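Local coordinates for protein N-acetylmuramoyl-L-alanine amidase (Mycolicibacterium smegmatis, PDB 7AGM) that probably hydrolyses the amide bond between N-acetylmuramic acid and L-alanine in cell-wall peptidoglycan, as a zinc-dependent amidase, at residues Arg62-Ala65 and Ala66-Leu70; Met76-Gly79 and Asn80-Ala83. One frame throughout, in Å; residues are numbered along the deposited sequence.

Contact 1 (Arg62-Ala65 and Ala66-Leu70); sequences RVRA and ALTAL
Val63 and Leu67 meet one helical turn apart because their first torsions bring Val63 CG1 and Leu67 CD1 together on one side of the helix: CG1 of Val63 lies opposite its own backbone N (chi1 168°), while Leu67 sends CG beside its N (chi1 -70°). The two side chains run alongside each other, pointing the same way, and Val63 CG1 touches Leu67 CD1 at 3.9 Å. Both are buried, and the branched, wholly apolar pair suits a helix face laid on a sheet: Val63 packs on Leu13, and Leu67 on Val11 and Thr74. Ala66 touches Val209 of helix 198-219, where a small side chain is consistent with close helix packing.

The exposed Thr68 places OG1 3.1 Å from Arg64 O, though whether the hydroxyl bonds there is not settled. The same oxygen accepts Thr68 N at 2.9 Å, a nearly straight bond (169° at the hydrogen). The aliphatic part of Arg64 stands next to the hydroxyl and also lies against Thr74 and Met76. Arg62 leans away, its NE in a salt bridge with Asp58 and NH1 hydrogen-bonded to Gln202. Backbone bonds from Ala66 N to Arg62 O, Leu67 N to Val63 O and Ala69 N to Ala65 O complete the i to i+4 pattern. This is the end of amphipathic alpha-helix 52-69, touching strands 10-15 and 73-76 on one side and helix 198-219 on another, in the alpha/beta fold of an Amidase_3 enzyme.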
loop_
_atom_site.group_PDB
_atom_site.type_symbol
_atom_site.label_atom_id
_atom_site.label_comp_id
_atom_site.label_asym_id
_atom_site.label_seq_id
_atom_site.Cartn_x
_atom_site.Cartn_y
_atom_site.Cartn_z
ATOM N N ARG A 62 -4.723 6.936 9.700
ATOM C CA ARG A 62 -4.903 8.320 9.284
ATOM C C ARG A 62 -5.586 8.398 7.928
ATOM O O ARG A 62 -6.478 9.234 7.732
ATOM C CB ARG A 62 -3.554 9.030 9.285
ATOM C CG ARG A 62 -2.980 9.149 10.697
ATOM C CD ARG A 62 -1.520 9.576 10.696
ATOM N NE ARG A 62 -0.938 9.507 12.040
ATOM C CZ ARG A 62 -0.970 10.496 12.927
ATOM N NH1 ARG A 62 -1.549 11.651 12.625
ATOM N NH2 ARG A 62 -0.418 10.327 14.121
ATOM N N VAL A 63 -5.201 7.525 6.987
ATOM C CA VAL A 63 -5.887 7.464 5.698
ATOM C C VAL A 63 -7.365 7.146 5.898
ATOM O O VAL A 63 -8.240 7.794 5.314
ATOM C CB VAL A 63 -5.209 6.436 4.769
ATOM C CG1 VAL A 63 -6.080 6.157 3.534
ATOM C CG2 VAL A 63 -3.811 6.913 4.346
ATOM N N ARG A 64 -7.665 6.149 6.736
ATOM C CA ARG A 64 -9.057 5.756 6.946
ATOM C C ARG A 64 -9.888 6.911 7.486
ATOM O O ARG A 64 -11.008 7.156 7.022
ATOM C CB ARG A 64 -9.159 4.557 7.889
ATOM C CG ARG A 64 -10.610 4.260 8.214
ATOM C CD ARG A 64 -10.783 3.002 8.980
ATOM N NE ARG A 64 -10.368 3.157 10.362
ATOM C CZ ARG A 64 -10.490 2.194 11.264
ATOM N NH1 ARG A 64 -11.019 1.029 10.913
ATOM N NH2 ARG A 64 -10.086 2.396 12.507
ATOM N N ALA A 65 -9.371 7.612 8.499
ATOM C CA ALA A 65 -10.108 8.732 9.076
ATOM C C ALA A 65 -10.427 9.792 8.027
ATOM O O ALA A 65 -11.546 10.319 7.989
ATOM C CB ALA A 65 -9.303 9.346 10.220
ATOM N N ALA A 66 -9.467 10.108 7.153
ATOM C CA ALA A 66 -9.715 11.129 6.142
ATOM C C ALA A 66 -10.742 10.658 5.121
ATOM O O ALA A 66 -11.607 11.436 4.701
ATOM C CB ALA A 66 -8.406 11.547 5.469
ATOM N N LEU A 67 -10.685 9.380 4.735
ATOM C CA LEU A 67 -11.671 8.843 3.799
ATOM C C LEU A 67 -13.070 8.864 4.400
ATOM O O LEU A 67 -14.035 9.249 3.731
ATOM C CB LEU A 67 -11.286 7.424 3.370
ATOM C CG LEU A 67 -10.055 7.351 2.473
ATOM C CD1 LEU A 67 -9.746 5.902 2.137
ATOM C CD2 LEU A 67 -10.254 8.179 1.200
ATOM N N THR A 68 -13.199 8.459 5.667
ATOM C CA THR A 68 -14.495 8.507 6.333
ATOM C C THR A 68 -15.070 9.920 6.314
ATOM O O THR A 68 -16.269 10.108 6.080
ATOM C CB THR A 68 -14.352 7.991 7.769
ATOM O OG1 THR A 68 -13.936 6.618 7.747
ATOM C CG2 THR A 68 -15.677 8.095 8.511
ATOM N N ALA A 69 -14.220 10.931 6.524
ATOM C CA ALA A 69 -14.690 12.313 6.500
ATOM C C ALA A 69 -15.210 12.711 5.123
ATOM O O ALA A 69 -16.035 13.625 5.016
ATOM C CB ALA A 69 -13.567 13.255 6.938
ATOM N N LEU A 70 -14.735 12.054 4.067
ATOM C CA LEU A 70 -15.228 12.269 2.711
ATOM C C LEU A 70 -16.439 11.398 2.383
ATOM O O LEU A 70 -16.909 11.413 1.238
ATOM C CB LEU A 70 -14.107 12.018 1.694
ATOM C CG LEU A 70 -12.873 12.922 1.801
ATOM C CD1 LEU A 70 -11.732 12.413 0.922
ATOM C CD2 LEU A 70 -13.225 14.361 1.439
#

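Contact 2 (Met76-Gly79 and Asn80-Ala83)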
loop_
_atom_site.group_PDB
_atom_site.type_symbol
_atom_site.label_atom_id
_atom_site.label_comp_id
_atom_site.label_asym_id
_atom_site.label_seq_id
_atom_site.Cartn_x
_atom_site.Cartn_y
_atom_site.Cartn_z
ATOM N N MET A 76 -10.489 -2.655 6.458
ATOM C CA MET A 76 -9.059 -2.870 6.633
ATOM C C MET A 76 -8.719 -4.354 6.688
ATOM O O MET A 76 -9.530 -5.189 7.099
ATOM C CB MET A 76 -8.533 -2.140 7.877
ATOM C CG MET A 76 -8.560 -0.625 7.734
ATOM S SD MET A 76 -7.826 0.215 9.140
ATOM C CE MET A 76 -6.201 -0.528 9.177
ATOM N N SER A 77 -7.496 -4.679 6.272
ATOM C CA SER A 77 -7.053 -6.066 6.256
ATOM C C SER A 77 -6.705 -6.600 7.640
ATOM O O SER A 77 -6.667 -7.820 7.821
ATOM C CB SER A 77 -5.832 -6.206 5.354
ATOM O OG SER A 77 -4.758 -5.449 5.871
ATOM N N ARG A 78 -6.436 -5.729 8.609
ATOM C CA ARG A 78 -6.144 -6.163 9.965
ATOM C C ARG A 78 -6.671 -5.113 10.925
ATOM O O ARG A 78 -6.899 -3.960 10.550
ATOM C CB ARG A 78 -4.646 -6.420 10.180
ATOM C CG ARG A 78 -3.745 -5.220 9.939
ATOM C CD ARG A 78 -2.319 -5.630 10.259
ATOM N NE ARG A 78 -1.253 -4.750 9.780
ATOM C CZ ARG A 78 -0.428 -4.058 10.568
ATOM N NH1 ARG A 78 -0.579 -4.074 11.892
ATOM N NH2 ARG A 78 0.555 -3.348 10.030
ATOM N N GLY A 79 -6.847 -5.529 12.179
ATOM C CA GLY A 79 -7.526 -4.710 13.160
ATOM C C GLY A 79 -6.697 -4.326 14.368
ATOM O O GLY A 79 -7.225 -3.724 15.308
ATOM N N ASN A 80 -5.410 -4.661 14.364
ATOM C CA ASN A 80 -4.510 -4.281 15.448
ATOM C C ASN A 80 -3.081 -4.283 14.920
ATOM O O ASN A 80 -2.817 -4.649 13.770
ATOM C CB ASN A 80 -4.640 -5.223 16.648
ATOM C CG ASN A 80 -4.293 -6.658 16.301
ATOM O OD1 ASN A 80 -3.177 -6.958 15.853
ATOM N ND2 ASN A 80 -5.244 -7.559 16.511
ATOM N N ASP A 81 -2.151 -3.898 15.792
ATOM C CA ASP A 81 -0.731 -3.852 15.476
ATOM C C ASP A 81 0.081 -4.635 16.504
ATOM O O ASP A 81 1.254 -4.337 16.733
ATOM C CB ASP A 81 -0.245 -2.405 15.370
ATOM C CG ASP A 81 1.143 -2.296 14.773
ATOM O OD1 ASP A 81 1.404 -3.010 13.787
ATOM O OD2 ASP A 81 1.967 -1.505 15.288
ATOM N N ASN A 82 -0.522 -5.652 17.123
ATOM C CA ASN A 82 0.204 -6.427 18.125
ATOM C C ASN A 82 -0.071 -7.925 18.053
ATOM O O ASN A 82 0.298 -8.649 18.988
ATOM C CB ASN A 82 -0.059 -5.898 19.548
ATOM C CG ASN A 82 -1.501 -6.089 19.988
ATOM O OD1 ASN A 82 -2.387 -6.329 19.172
ATOM N ND2 ASN A 82 -1.739 -5.990 21.292
ATOM N N ALA A 83 -0.686 -8.419 16.980
ATOM C CA ALA A 83 -0.998 -9.836 16.865
ATOM C C ALA A 83 -0.887 -10.257 15.405
ATOM O O ALA A 83 -0.644 -9.437 14.513
ATOM C CB ALA A 83 -2.381 -10.133 17.458
HETATM O O HOH W 1 -7.683 -6.556 17.088
#
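Arg78 reaches forward along its own loop to Asp81, and a single nitrogen, NH1, serves two acceptors. Asp81 OD1 lies 2.9 Å from Arg78 NH1 in a salt bridge with a 164° angle at the hydrogen, close to the guanidinium plane. The carboxylate is met on its anti side, the two flat groups being turned 36° from each other. The backbone oxygen Asn80 O takes a more bent bond from Arg78 NH1 at 3.0 Å. With chi1 at 60°, Arg78 CG starts out between the backbone N and the carbonyl carbon, and an extended chain from CG to NE carries the guanidinium this far. Its other nitrogens are also engaged: NE with Pro15 O, NH2 with His53 O and Gly16 O. Arginine suits the place because the five N-H bonds of a buried guanidinium can serve several carbonyls and a carboxylate at once.

Asp81 has its strongest polar partner in His53, whose ND1 is hydrogen-bonded to OD1, the oxygen that also accepts from Arg78; OD2 is bonded to Ser54 OG. The loop, which follows edge strand 73-76, is thereby tied to the start of helix 52-69. Asn80 organises the next bend as an Asx turn: its OD1 accepts Asn82 N at 3.2 Å, the donor standing above the amide plane, and a weak bond comes from Ala83 N. Asn80 ND2 donates to a water at 2.7 Å, which gives a weak bond back to Gly79 O.

In the fold
Contact 1 and contact 2 come in series along the chain, their centres about 17 Å apart, with strand 73-76 leading from one to the other. They touch where Arg64 NH1 lies 3.7 Å from Met76 SD, so the side chains of Arg64 and Met76 pack together. Helix 52-69 relates both to the metal: its first residue, Glu52, binds zinc with His17 and His107, whereas 62-70 forms the far end, away from the site. The 76-83 loop lies nearer. The side chain of Arg78 is about 5 Å from that of His17 and about 9 Å from the zinc ion, near the site without being a ligand; its bonds to Gly16 O and His53 O reach the chain neighbours of His17 and Glu52.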